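Local coordinates for glycosyl hydrolases family 31 family protein (Aspergillus niger, PDB 6DRU) that releases alpha-xylose from the non-reducing terminal glucose of xyloglucan oligosaccharides as an alpha-xylosidase of glycosyl hydrolase family 31, at residues A[81-86]-A[95-100]; A[320-325]-A[387-392]; A[345-350]-A[423-428]; A[662-667]-A[702-707]. One frame throughout, in Å; residues are numbered along the deposited sequence.

Contact 1 of 4, residues A[81-86]-A[95-100]. With MAN (alpha-D-mannopyranose), chain I.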
loop_
_atom_site.group_PDB
_atom_site.type_symbol
_atom_site.label_atom_id
_atom_site.label_comp_id
_atom_site.label_asym_id
_atom_site.label_seq_id
_atom_site.Cartn_x
_atom_site.Cartn_y
_atom_site.Cartn_z
ATOM N N ILE A 81 4.653 -40.021 13.501
ATOM C CA ILE A 81 3.727 -38.969 13.097
ATOM C C ILE A 81 3.062 -39.387 11.793
ATOM O O ILE A 81 3.697 -39.995 10.921
ATOM C CB ILE A 81 4.437 -37.604 12.963
ATOM C CG1 ILE A 81 3.413 -36.473 12.863
ATOM C CG2 ILE A 81 5.358 -37.566 11.755
ATOM C CD1 ILE A 81 4.035 -35.093 12.853
ATOM N N ILE A 82 1.768 -39.099 11.676
ATOM C CA ILE A 82 0.988 -39.442 10.494
ATOM C C ILE A 82 0.276 -38.192 10.001
ATOM O O ILE A 82 -0.275 -37.423 10.795
ATOM C CB ILE A 82 -0.032 -40.564 10.793
ATOM C CG1 ILE A 82 0.681 -41.901 11.007
ATOM C CG2 ILE A 82 -1.060 -40.684 9.679
ATOM C CD1 ILE A 82 -0.267 -43.076 11.143
ATOM N N LEU A 83 0.290 -37.994 8.686
ATOM C CA LEU A 83 -0.453 -36.923 8.042
ATOM C C LEU A 83 -1.683 -37.503 7.361
ATOM O O LEU A 83 -1.607 -38.541 6.697
ATOM C CB LEU A 83 0.419 -36.193 7.018
ATOM C CG LEU A 83 -0.296 -35.519 5.843
ATOM C CD1 LEU A 83 -1.027 -34.256 6.280
ATOM C CD2 LEU A 83 0.686 -35.222 4.721
ATOM N N ARG A 84 -2.819 -36.834 7.539
ATOM C CA ARG A 84 -4.070 -37.231 6.901
ATOM C C ARG A 84 -4.684 -36.005 6.238
ATOM O O ARG A 84 -5.136 -35.085 6.927
ATOM C CB ARG A 84 -5.039 -37.847 7.912
ATOM C CG ARG A 84 -4.682 -39.264 8.331
ATOM C CD ARG A 84 -5.876 -39.975 8.953
ATOM N NE ARG A 84 -5.580 -41.373 9.256
ATOM C CZ ARG A 84 -5.230 -41.823 10.456
ATOM N NH1 ARG A 84 -5.129 -40.985 11.479
ATOM N NH2 ARG A 84 -4.979 -43.112 10.634
ATOM N N THR A 85 -4.688 -35.986 4.906
ATOM C CA THR A 85 -5.380 -34.933 4.175
ATOM C C THR A 85 -6.874 -35.232 4.158
ATOM O O THR A 85 -7.287 -36.365 3.892
ATOM C CB THR A 85 -4.841 -34.811 2.748
ATOM O OG1 THR A 85 -5.071 -36.031 2.032
ATOM C CG2 THR A 85 -3.348 -34.507 2.763
ATOM N N THR A 86 -7.684 -34.218 4.456
ATOM C CA THR A 86 -9.126 -34.381 4.565
ATOM C C THR A 86 -9.812 -33.208 3.879
ATOM O O THR A 86 -9.163 -32.281 3.385
ATOM C CB THR A 86 -9.573 -34.486 6.029
ATOM O OG1 THR A 86 -9.053 -33.376 6.773
ATOM C CG2 THR A 86 -9.088 -35.791 6.651
ATOM N N TYR A 95 -7.506 -31.482 0.780
ATOM C CA TYR A 95 -6.824 -30.194 0.754
ATOM C C TYR A 95 -6.652 -29.583 2.138
ATOM O O TYR A 95 -6.139 -28.464 2.247
ATOM C CB TYR A 95 -7.575 -29.212 -0.157
ATOM C CG TYR A 95 -9.051 -29.098 0.145
ATOM C CD1 TYR A 95 -9.505 -28.357 1.230
ATOM C CD2 TYR A 95 -9.993 -29.727 -0.656
ATOM C CE1 TYR A 95 -10.854 -28.257 1.512
ATOM C CE2 TYR A 95 -11.345 -29.625 -0.385
ATOM C CZ TYR A 95 -11.771 -28.893 0.700
ATOM O OH TYR A 95 -13.117 -28.795 0.973
ATOM N N ARG A 96 -7.069 -30.278 3.192
ATOM C CA ARG A 96 -6.875 -29.839 4.566
ATOM C C ARG A 96 -5.927 -30.798 5.271
ATOM O O ARG A 96 -5.978 -32.009 5.043
ATOM C CB ARG A 96 -8.209 -29.763 5.313
ATOM C CG ARG A 96 -9.115 -28.645 4.832
ATOM C CD ARG A 96 -8.732 -27.312 5.460
ATOM N NE ARG A 96 -9.361 -26.189 4.774
ATOM C CZ ARG A 96 -8.764 -25.458 3.837
ATOM N NH1 ARG A 96 -7.516 -25.728 3.479
ATOM N NH2 ARG A 96 -9.411 -24.455 3.260
ATOM N N LEU A 97 -5.067 -30.259 6.129
ATOM C CA LEU A 97 -4.027 -31.040 6.781
ATOM C C LEU A 97 -4.407 -31.358 8.223
ATOM O O LEU A 97 -5.015 -30.535 8.913
ATOM C CB LEU A 97 -2.688 -30.299 6.746
ATOM C CG LEU A 97 -2.218 -29.786 5.383
ATOM C CD1 LEU A 97 -0.811 -29.217 5.482
ATOM C CD2 LEU A 97 -2.279 -30.890 4.338
ATOM N N SER A 98 -4.036 -32.559 8.669
ATOM C CA SER A 98 -4.218 -32.984 10.050
ATOM C C SER A 98 -3.062 -33.900 10.423
ATOM O O SER A 98 -2.607 -34.698 9.597
ATOM C CB SER A 98 -5.557 -33.701 10.252
ATOM O OG SER A 98 -5.639 -34.872 9.463
ATOM N N PHE A 99 -2.592 -33.785 11.663
ATOM C CA PHE A 99 -1.403 -34.490 12.123
ATOM C C PHE A 99 -1.720 -35.315 13.361
ATOM O O PHE A 99 -2.275 -34.797 14.336
ATOM C CB PHE A 99 -0.268 -33.504 12.418
ATOM C CG PHE A 99 0.199 -32.745 11.212
ATOM C CD1 PHE A 99 1.143 -33.291 10.355
ATOM C CD2 PHE A 99 -0.314 -31.492 10.924
ATOM C CE1 PHE A 99 1.572 -32.597 9.240
ATOM C CE2 PHE A 99 0.109 -30.793 9.810
ATOM C CZ PHE A 99 1.054 -31.346 8.967
ATOM N N TYR A 100 -1.356 -36.595 13.320
ATOM C CA TYR A 100 -1.547 -37.515 14.430
ATOM C C TYR A 100 -0.208 -38.092 14.869
ATOM O O TYR A 100 0.759 -38.128 14.103
ATOM C CB TYR A 100 -2.493 -38.663 14.051
ATOM C CG TYR A 100 -3.881 -38.233 13.638
ATOM C CD1 TYR A 100 -4.138 -37.785 12.348
ATOM C CD2 TYR A 100 -4.941 -38.291 14.536
ATOM C CE1 TYR A 100 -5.408 -37.396 11.967
ATOM C CE2 TYR A 100 -6.215 -37.906 14.163
ATOM C CZ TYR A 100 -6.443 -37.459 12.878
ATOM O OH TYR A 100 -7.710 -37.074 12.503
HETATM C C1 MAN I . -11.638 -40.825 13.776
HETATM C C2 MAN I . -11.684 -42.337 13.777
HETATM C C3 MAN I . -10.280 -42.887 13.642
HETATM C C4 MAN I . -9.534 -42.212 12.510
HETATM C C5 MAN I . -9.712 -40.709 12.566
HETATM C C6 MAN I . -9.052 -40.086 11.357
HETATM O O2 MAN I . -12.472 -42.794 12.702
HETATM O O3 MAN I . -10.353 -44.270 13.381
HETATM O O4 MAN I . -8.162 -42.516 12.615
HETATM O O5 MAN I . -11.082 -40.381 12.563
HETATM O O6 MAN I . -9.823 -40.377 10.213
#

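Contact 2 of 4, residues A[320-325]-A[387-392]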
loop_
_atom_site.group_PDB
_atom_site.type_symbol
_atom_site.label_atom_id
_atom_site.label_comp_id
_atom_site.label_asym_id
_atom_site.label_seq_id
_atom_site.Cartn_x
_atom_site.Cartn_y
_atom_site.Cartn_z
ATOM N N MET A 320 39.432 -11.217 27.602
ATOM C CA MET A 320 38.776 -9.920 27.559
ATOM C C MET A 320 37.656 -9.917 26.529
ATOM O O MET A 320 37.690 -10.656 25.542
ATOM C CB MET A 320 39.776 -8.799 27.244
ATOM C CG MET A 320 40.865 -8.639 28.290
ATOM S SD MET A 320 41.429 -6.934 28.431
ATOM C CE MET A 320 39.934 -6.135 29.009
ATOM N N MET A 321 36.657 -9.071 26.783
ATOM C CA MET A 321 35.523 -8.878 25.892
ATOM C C MET A 321 35.246 -7.388 25.760
ATOM O O MET A 321 35.333 -6.646 26.743
ATOM C CB MET A 321 34.268 -9.603 26.408
ATOM C CG MET A 321 33.023 -9.354 25.575
ATOM S SD MET A 321 31.587 -10.298 26.118
ATOM C CE MET A 321 32.018 -11.938 25.540
ATOM N N ALA A 322 34.916 -6.955 24.545
ATOM C CA ALA A 322 34.640 -5.553 24.268
ATOM C C ALA A 322 33.284 -5.419 23.588
ATOM O O ALA A 322 32.787 -6.352 22.949
ATOM C CB ALA A 322 35.733 -4.927 23.396
ATOM N N SER A 323 32.696 -4.235 23.724
ATOM C CA SER A 323 31.348 -3.960 23.250
ATOM C C SER A 323 31.372 -3.229 21.914
ATOM O O SER A 323 32.270 -2.430 21.635
ATOM C CB SER A 323 30.578 -3.124 24.276
ATOM O OG SER A 323 29.394 -2.583 23.714
ATOM N N LEU A 324 30.368 -3.513 21.088
ATOM C CA LEU A 324 30.176 -2.800 19.834
ATOM C C LEU A 324 28.684 -2.683 19.555
ATOM O O LEU A 324 27.919 -3.613 19.824
ATOM C CB LEU A 324 30.883 -3.497 18.664
ATOM C CG LEU A 324 30.427 -4.905 18.278
ATOM C CD1 LEU A 324 30.410 -5.066 16.767
ATOM C CD2 LEU A 324 31.331 -5.947 18.913
ATOM N N TRP A 325 28.280 -1.531 19.032
ATOM C CA TRP A 325 26.911 -1.286 18.616
ATOM C C TRP A 325 26.810 -1.294 17.093
ATOM O O TRP A 325 27.784 -0.981 16.401
ATOM C CB TRP A 325 26.396 0.056 19.147
ATOM C CG TRP A 325 25.907 0.009 20.559
ATOM C CD1 TRP A 325 26.306 -0.849 21.540
ATOM C CD2 TRP A 325 24.919 0.863 21.149
ATOM N NE1 TRP A 325 25.629 -0.583 22.705
ATOM C CE2 TRP A 325 24.772 0.466 22.492
ATOM C CE3 TRP A 325 24.146 1.926 20.673
ATOM C CZ2 TRP A 325 23.885 1.094 23.363
ATOM C CZ3 TRP A 325 23.266 2.548 21.538
ATOM C CH2 TRP A 325 23.142 2.129 22.868
ATOM N N LYS A 387 44.657 -7.869 19.015
ATOM C CA LYS A 387 45.240 -7.087 20.097
ATOM C C LYS A 387 44.850 -7.631 21.469
ATOM O O LYS A 387 44.930 -6.903 22.464
ATOM C CB LYS A 387 44.842 -5.617 19.960
ATOM C CG LYS A 387 45.389 -4.944 18.701
ATOM C CD LYS A 387 45.054 -3.463 18.681
ATOM C CE LYS A 387 45.629 -2.749 17.476
ATOM N NZ LYS A 387 45.247 -1.308 17.486
ATOM N N GLY A 388 44.424 -8.894 21.539
ATOM C CA GLY A 388 44.177 -9.572 22.794
ATOM C C GLY A 388 42.734 -9.589 23.252
ATOM O O GLY A 388 42.417 -10.308 24.209
ATOM N N ILE A 389 41.853 -8.836 22.604
ATOM C CA ILE A 389 40.433 -8.835 22.930
ATOM C C ILE A 389 39.748 -9.689 21.872
ATOM O O ILE A 389 39.407 -9.208 20.789
ATOM C CB ILE A 389 39.863 -7.414 22.985
ATOM C CG1 ILE A 389 40.638 -6.578 24.003
ATOM C CG2 ILE A 389 38.383 -7.447 23.343
ATOM C CD1 ILE A 389 40.440 -5.093 23.851
ATOM N N LYS A 390 39.533 -10.967 22.186
ATOM C CA LYS A 390 39.050 -11.933 21.208
ATOM C C LYS A 390 37.634 -12.413 21.495
ATOM O O LYS A 390 37.171 -13.362 20.856
ATOM C CB LYS A 390 40.008 -13.122 21.143
ATOM C CG LYS A 390 41.469 -12.714 21.060
ATOM C CD LYS A 390 42.385 -13.916 20.927
ATOM C CE LYS A 390 43.634 -13.562 20.137
ATOM N NZ LYS A 390 44.249 -14.760 19.499
ATOM N N ASN A 391 36.934 -11.777 22.426
ATOM C CA ASN A 391 35.524 -12.039 22.672
ATOM C C ASN A 391 34.765 -10.733 22.509
ATOM O O ASN A 391 35.278 -9.664 22.855
ATOM C CB ASN A 391 35.310 -12.626 24.069
ATOM C CG ASN A 391 36.126 -13.886 24.300
ATOM O OD1 ASN A 391 35.698 -14.989 23.958
ATOM N ND2 ASN A 391 37.313 -13.724 24.874
ATOM N N PHE A 392 33.551 -10.806 21.968
ATOM C CA PHE A 392 32.857 -9.605 21.525
ATOM C C PHE A 392 31.450 -9.534 22.099
ATOM O O PHE A 392 30.735 -10.538 22.160
ATOM C CB PHE A 392 32.817 -9.544 20.001
ATOM C CG PHE A 392 34.171 -9.375 19.383
ATOM C CD1 PHE A 392 34.781 -8.134 19.363
ATOM C CD2 PHE A 392 34.849 -10.460 18.853
ATOM C CE1 PHE A 392 36.033 -7.970 18.806
ATOM C CE2 PHE A 392 36.105 -10.303 18.294
ATOM C CZ PHE A 392 36.697 -9.056 18.271
#

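Contact 3 of 4, residues A[345-350]-A[423-428]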
loop_
_atom_site.group_PDB
_atom_site.type_symbol
_atom_site.label_atom_id
_atom_site.label_comp_id
_atom_site.label_asym_id
_atom_site.label_seq_id
_atom_site.Cartn_x
_atom_site.Cartn_y
_atom_site.Cartn_z
ATOM N N SER A 345 21.762 -0.279 6.346
ATOM C CA SER A 345 20.321 -0.269 6.178
ATOM C C SER A 345 19.820 1.172 6.187
ATOM O O SER A 345 20.535 2.106 6.563
ATOM C CB SER A 345 19.644 -1.080 7.282
ATOM O OG SER A 345 19.809 -0.457 8.544
ATOM N N ALA A 346 18.574 1.355 5.764
ATOM C CA ALA A 346 18.026 2.699 5.693
ATOM C C ALA A 346 16.509 2.632 5.705
ATOM O O ALA A 346 15.920 1.722 5.119
ATOM C CB ALA A 346 18.509 3.432 4.436
ATOM N N THR A 347 15.887 3.597 6.379
ATOM C CA THR A 347 14.462 3.814 6.194
ATOM C C THR A 347 14.186 4.124 4.728
ATOM O O THR A 347 15.005 4.730 4.032
ATOM C CB THR A 347 13.968 4.949 7.091
ATOM O OG1 THR A 347 14.720 6.137 6.817
ATOM C CG2 THR A 347 14.124 4.577 8.554
ATOM N N ARG A 348 13.019 3.697 4.255
ATOM C CA ARG A 348 12.773 3.630 2.820
ATOM C C ARG A 348 12.439 4.976 2.185
ATOM O O ARG A 348 12.312 5.043 0.958
ATOM C CB ARG A 348 11.671 2.607 2.547
ATOM C CG ARG A 348 12.003 1.237 3.132
ATOM C CD ARG A 348 11.058 0.156 2.652
ATOM N NE ARG A 348 9.688 0.390 3.086
ATOM C CZ ARG A 348 8.638 -0.271 2.611
ATOM N NH1 ARG A 348 8.809 -1.203 1.682
ATOM N NH2 ARG A 348 7.421 0.001 3.062
ATOM N N ASP A 349 12.302 6.044 2.970
ATOM C CA ASP A 349 12.229 7.388 2.412
ATOM C C ASP A 349 12.771 8.373 3.436
ATOM O O ASP A 349 12.822 8.089 4.635
ATOM C CB ASP A 349 10.804 7.764 1.976
ATOM C CG ASP A 349 9.841 7.920 3.140
ATOM O OD1 ASP A 349 10.160 7.485 4.267
ATOM O OD2 ASP A 349 8.754 8.496 2.923
ATOM N N GLY A 350 13.177 9.540 2.946
ATOM C CA GLY A 350 13.851 10.510 3.774
ATOM C C GLY A 350 15.350 10.299 3.739
ATOM O O GLY A 350 15.878 9.608 2.862
ATOM N N PRO A 423 10.510 1.626 12.382
ATOM C CA PRO A 423 10.849 1.767 10.959
ATOM C C PRO A 423 10.823 0.435 10.219
ATOM O O PRO A 423 11.388 -0.561 10.676
ATOM C CB PRO A 423 12.262 2.355 10.995
ATOM C CG PRO A 423 12.846 1.798 12.253
ATOM C CD PRO A 423 11.707 1.668 13.241
ATOM N N ASN A 424 10.159 0.429 9.061
ATOM C CA ASN A 424 10.250 -0.678 8.109
ATOM C C ASN A 424 11.394 -0.362 7.152
ATOM O O ASN A 424 11.211 0.179 6.060
ATOM C CB ASN A 424 8.928 -0.868 7.376
ATOM C CG ASN A 424 8.944 -2.067 6.447
ATOM O OD1 ASN A 424 9.833 -2.916 6.521
ATOM N ND2 ASN A 424 7.958 -2.140 5.558
ATOM N N VAL A 425 12.606 -0.714 7.581
ATOM C CA VAL A 425 13.822 -0.301 6.889
ATOM C C VAL A 425 14.102 -1.208 5.698
ATOM O O VAL A 425 13.501 -2.280 5.559
ATOM C CB VAL A 425 15.022 -0.283 7.854
ATOM C CG1 VAL A 425 14.718 0.587 9.060
ATOM C CG2 VAL A 425 15.371 -1.694 8.288
ATOM N N ASN A 426 15.024 -0.782 4.837
ATOM C CA ASN A 426 15.491 -1.584 3.714
ATOM C C ASN A 426 16.737 -2.363 4.114
ATOM O O ASN A 426 17.706 -1.781 4.613
ATOM C CB ASN A 426 15.807 -0.698 2.507
ATOM C CG ASN A 426 14.597 -0.434 1.636
ATOM O OD1 ASN A 426 13.688 -1.258 1.554
ATOM N ND2 ASN A 426 14.587 0.713 0.965
ATOM N N TYR A 427 16.708 -3.674 3.894
ATOM C CA TYR A 427 17.874 -4.533 4.039
ATOM C C TYR A 427 18.251 -5.107 2.680
ATOM O O TYR A 427 17.529 -4.956 1.690
ATOM C CB TYR A 427 17.618 -5.679 5.025
ATOM C CG TYR A 427 17.429 -5.261 6.463
ATOM C CD1 TYR A 427 18.423 -4.571 7.146
ATOM C CD2 TYR A 427 16.263 -5.577 7.147
ATOM C CE1 TYR A 427 18.253 -4.195 8.465
ATOM C CE2 TYR A 427 16.083 -5.208 8.464
ATOM C CZ TYR A 427 17.081 -4.519 9.121
ATOM O OH TYR A 427 16.904 -4.150 10.435
ATOM N N ALA A 428 19.403 -5.779 2.641
ATOM C CA ALA A 428 19.806 -6.488 1.434
ATOM C C ALA A 428 19.010 -7.768 1.229
ATOM O O ALA A 428 18.958 -8.279 0.107
ATOM C CB ALA A 428 21.300 -6.804 1.482
HETATM O O HOH W 1 15.793 3.094 1.609
#

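Contact 4 of 4, residues A[662-667]-A[702-707]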
loop_
_atom_site.group_PDB
_atom_site.type_symbol
_atom_site.label_atom_id
_atom_site.label_comp_id
_atom_site.label_asym_id
_atom_site.label_seq_id
_atom_site.Cartn_x
_atom_site.Cartn_y
_atom_site.Cartn_z
ATOM N N TRP A 662 12.765 -20.589 53.265
ATOM C CA TRP A 662 12.260 -20.529 51.903
ATOM C C TRP A 662 11.493 -21.806 51.586
ATOM O O TRP A 662 11.996 -22.913 51.850
ATOM C CB TRP A 662 13.399 -20.322 50.898
ATOM C CG TRP A 662 12.909 -19.847 49.573
ATOM C CD1 TRP A 662 12.902 -20.541 48.401
ATOM C CD2 TRP A 662 12.320 -18.571 49.290
ATOM N NE1 TRP A 662 12.360 -19.771 47.400
ATOM C CE2 TRP A 662 11.994 -18.557 47.921
ATOM C CE3 TRP A 662 12.045 -17.437 50.061
ATOM C CZ2 TRP A 662 11.406 -17.454 47.306
ATOM C CZ3 TRP A 662 11.462 -16.343 49.448
ATOM C CH2 TRP A 662 11.148 -16.360 48.084
ATOM N N PRO A 663 10.284 -21.705 51.024
ATOM C CA PRO A 663 9.524 -22.914 50.687
ATOM C C PRO A 663 9.848 -23.425 49.292
ATOM O O PRO A 663 9.556 -22.759 48.295
ATOM C CB PRO A 663 8.068 -22.448 50.796
ATOM C CG PRO A 663 8.118 -20.944 50.547
ATOM C CD PRO A 663 9.559 -20.481 50.644
ATOM N N VAL A 664 10.446 -24.609 49.212
ATOM C CA VAL A 664 10.836 -25.222 47.947
ATOM C C VAL A 664 9.987 -26.463 47.730
ATOM O O VAL A 664 9.856 -27.299 48.634
ATOM C CB VAL A 664 12.334 -25.574 47.931
ATOM C CG1 VAL A 664 12.699 -26.262 46.625
ATOM C CG2 VAL A 664 13.175 -24.326 48.145
ATOM N N TYR A 665 9.410 -26.588 46.539
ATOM C CA TYR A 665 8.671 -27.786 46.168
ATOM C C TYR A 665 9.634 -28.818 45.594
ATOM O O TYR A 665 10.239 -28.594 44.540
ATOM C CB TYR A 665 7.568 -27.479 45.157
ATOM C CG TYR A 665 6.851 -28.729 44.708
ATOM C CD1 TYR A 665 5.928 -29.352 45.537
ATOM C CD2 TYR A 665 7.108 -29.299 43.468
ATOM C CE1 TYR A 665 5.276 -30.499 45.145
ATOM C CE2 TYR A 665 6.457 -30.448 43.065
ATOM C CZ TYR A 665 5.542 -31.044 43.910
ATOM O OH TYR A 665 4.886 -32.187 43.523
ATOM N N LEU A 666 9.775 -29.946 46.289
ATOM C CA LEU A 666 10.580 -31.052 45.792
ATOM C C LEU A 666 9.690 -31.960 44.957
ATOM O O LEU A 666 8.751 -32.558 45.504
ATOM C CB LEU A 666 11.199 -31.824 46.945
ATOM C CG LEU A 666 12.066 -30.980 47.873
ATOM C CD1 LEU A 666 12.368 -31.742 49.143
ATOM C CD2 LEU A 666 13.349 -30.563 47.172
ATOM N N PRO A 667 9.922 -32.083 43.653
ATOM C CA PRO A 667 9.053 -32.928 42.828
ATOM C C PRO A 667 9.225 -34.403 43.159
ATOM O O PRO A 667 10.222 -34.836 43.742
ATOM C CB PRO A 667 9.512 -32.624 41.395
ATOM C CG PRO A 667 10.322 -31.359 41.499
ATOM C CD PRO A 667 10.946 -31.396 42.852
ATOM N N PRO A 702 18.775 -21.723 48.167
ATOM C CA PRO A 702 18.144 -23.049 48.245
ATOM C C PRO A 702 18.457 -23.929 47.045
ATOM O O PRO A 702 18.009 -23.661 45.925
ATOM C CB PRO A 702 16.649 -22.717 48.330
ATOM C CG PRO A 702 16.603 -21.341 48.912
ATOM C CD PRO A 702 17.805 -20.633 48.357
ATOM N N VAL A 703 19.240 -24.979 47.276
ATOM C CA VAL A 703 19.654 -25.912 46.234
ATOM C C VAL A 703 19.626 -27.321 46.809
ATOM O O VAL A 703 20.223 -27.581 47.858
ATOM C CB VAL A 703 21.060 -25.584 45.687
ATOM C CG1 VAL A 703 21.579 -26.727 44.824
ATOM C CG2 VAL A 703 21.040 -24.287 44.893
ATOM N N PHE A 704 18.925 -28.225 46.132
ATOM C CA PHE A 704 18.940 -29.645 46.442
ATOM C C PHE A 704 19.681 -30.386 45.338
ATOM O O PHE A 704 19.964 -29.835 44.271
ATOM C CB PHE A 704 17.518 -30.198 46.586
ATOM C CG PHE A 704 16.707 -29.527 47.653
ATOM C CD1 PHE A 704 16.105 -28.301 47.417
ATOM C CD2 PHE A 704 16.538 -30.122 48.890
ATOM C CE1 PHE A 704 15.356 -27.682 48.395
ATOM C CE2 PHE A 704 15.788 -29.507 49.870
ATOM C CZ PHE A 704 15.196 -28.287 49.618
ATOM N N HIS A 705 20.000 -31.649 45.597
ATOM C CA HIS A 705 20.681 -32.439 44.584
ATOM C C HIS A 705 20.277 -33.899 44.698
ATOM O O HIS A 705 20.052 -34.408 45.799
ATOM C CB HIS A 705 22.206 -32.291 44.685
ATOM C CG HIS A 705 22.805 -32.925 45.900
ATOM N ND1 HIS A 705 23.112 -34.268 45.966
ATOM C CD2 HIS A 705 23.171 -32.398 47.092
ATOM C CE1 HIS A 705 23.635 -34.540 47.147
ATOM N NE2 HIS A 705 23.682 -33.423 47.850
ATOM N N LEU A 706 20.178 -34.557 43.546
ATOM C CA LEU A 706 19.925 -35.986 43.476
ATOM C C LEU A 706 21.246 -36.740 43.432
ATOM O O LEU A 706 22.259 -36.228 42.946
ATOM C CB LEU A 706 19.085 -36.329 42.246
ATOM C CG LEU A 706 17.680 -35.729 42.205
ATOM C CD1 LEU A 706 17.051 -35.903 40.832
ATOM C CD2 LEU A 706 16.806 -36.351 43.280
ATOM N N GLY A 707 21.225 -37.967 43.943
ATOM C CA GLY A 707 22.449 -38.728 44.051
ATOM C C GLY A 707 23.401 -38.086 45.049
ATOM O O GLY A 707 23.040 -37.212 45.840
#

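Contact 1 of 4, residues A[81-86]-A[95-100]
I82 and Y100 form a hydrogen-bonded pair between two antiparallel strands, with I82 N to Y100 O at 2.8 Å. The tightly packed side carries the next pair, L83 and F99. There L83 CD1 lies 4.1 Å from L97 CD2 and also reaches F99 CE1, while I81 CD1 meets F99 CD1. F29 and V31 of strand 28-35 and I220 of strand 216-222 cover this apolar layer, so one sheet packs on another. At the far end Y95 and R96 both face T86, a classic beta bulge. T86 O takes R96 N at 2.9 Å and a weak second bond from Y95 N.

The face of R84, S98 and Y100 is more polar, and R84 is partly exposed. S98 OG donates to a lone pair of R84 O at 2.6 Å, beside R84 CB. R84 crosses Y100 at about a right angle, R84 CZ 4.9 Å from the Y100 ring centroid and NH1 over the face near the rim, the planes 74° apart. Mannose O4 lies over one face of the R84 guanidinium, toward its rim, 3.6 Å from R84 NH1. The result is a cation-pi contact beside the salt bridge to E108, both of which would probably stabilise the positive charge.

Contact 2 of 4, residues A[320-325]-A[387-392]
M321 with N391 and A322 with F392 are the bridging pairs of two neighbouring parallel strands in the TIM barrel, joined through a beta-alpha-beta crossover that includes helix 370-385. Backbone bonding is modest: A322 N donates to N391 O at 3.2 Å, and N391 N makes a weak bond to M320 O. Two CA-H...O contacts add to it, M321 CA to N391 O at 3.1 Å and F392 CA to A322 O.

Apolar contacts divide between the two faces. On the side of A322 and F392, A322 CB meets I389 CG2 at 3.7 Å, and L324 CD2 lies 4.0 Å from F392 CB. Y384, L376 and W377 of helix 370-385 cover this layer. On the other face, M321 runs out straight to SD and then turns (chi3 -74°), which brings CE to 3.7 Å from N391 CB.

Among the polar side chains, W325 touches the bound xylose and makes a weak hydrogen bond to the active-site aspartate D395. N391 OD1 accepts V466 N, so the flat amide is tied at both ends. The other end is N391 ND2, which donates to M320 O at 3.2 Å (163°), with the oxygen in the amide plane but ND2 40° above the plane of the carbonyl.

Contact 3 of 4, residues A[345-350]-A[423-428]
R348 lays its guanidinium against N424, whose ND2 sits 3.3 Å above the plane of that group, offset toward the rim, with the two flat groups 40° apart. The arginine chain bends at chi3 (-64°), and that turn puts R348 NE 3.3 Å from N424 O at an angle too poor for a bond. Farther back, CG and CD cross N426 at about a right angle, R348 CD lying 3.2 Å from N426 OD1.

In the backbone, two short strands of the TIM-barrel domain form a weakly bonded antiparallel pair at a subunit interface. N426 N donates to A346 O at 2.7 Å, nearly straight at 174°, whereas the return bond from A346 N is long and weak. A water bridges T347 O and N426 ND2. Among the apolar contacts, T347 CG2 touches P423 CB at 3.8 Å.

N424 OD1 accepts from L433 N, and N426 OD1 from R37 of a neighbouring subunit. D349 bonds to N424 N of yet another subunit. R348 NH2 and N424 ND2 are both donors and do not bond each other, although they overlap; N424 ND2 instead reaches P131 O, and R348 NH1 reaches G130 O, both of the subunit that supplies R37.

Contact 4 of 4, residues A[662-667]-A[702-707]
F704 and L666 meet between two layers of beta strands in the C-terminal domain, and F704 is the side chain to trace. CB points at strand 661-666, and chi1 of -59° sets CG anti to the carbonyl carbon. F704 CG comes 3.5 Å from L666 CD2. One ring side continues through CD1, which also lies near L666 CD2, to CE1, where V664 CG1 is 3.5 Å away and V664 CB 3.7 Å. The other side runs through CD2, under the same leucine methyl, to CE2, which has L666 CD1 at 4.1 Å as a second neighbour. At the tip, F704 CZ again faces L666 CD2.

The methyl thus sits over the middle of the ring, L666 CD2 3.4 Å from the F704 centroid and 6° off the normal: a CH-pi contact, with the two side chains crossing at about a right angle. V664 bridges to the next pair, its CG2 touching P702 CB at 3.8 Å, and P702 CG in turn rests against W662 CD1. Everything that touches here is carbon.

Strand 661-666 pairs with 690-695, whose V692 and V694 also press on F704, while strand 703-705 lies between 649-651 and 677-679, with W677 and Y679 also touching F704.

How the contacts relate
From the N terminus, contact 1 comes first and shuts a short loop of eight residues, joining adjacent strands of a small antiparallel sheet well before the barrel begins. Contact 2 then opens at 320-325. Before its partner 387-392 arrives, the first segment of contact 3, 345-350, has already passed, and that contact closes only at 423-428. The two therefore cross: one joins neighbouring barrel strands, the other joins two short strands of the same domain, 346-347 and 425-426, with nearest atoms about 11 Å apart. Contact 4 follows in series and closes a 34-residue loop within the C-terminal domain, bringing strand 661-666 against 703-705. Contacts 1 and 2 lie on opposite sides of the chain's centre, as do contacts 3 and 4.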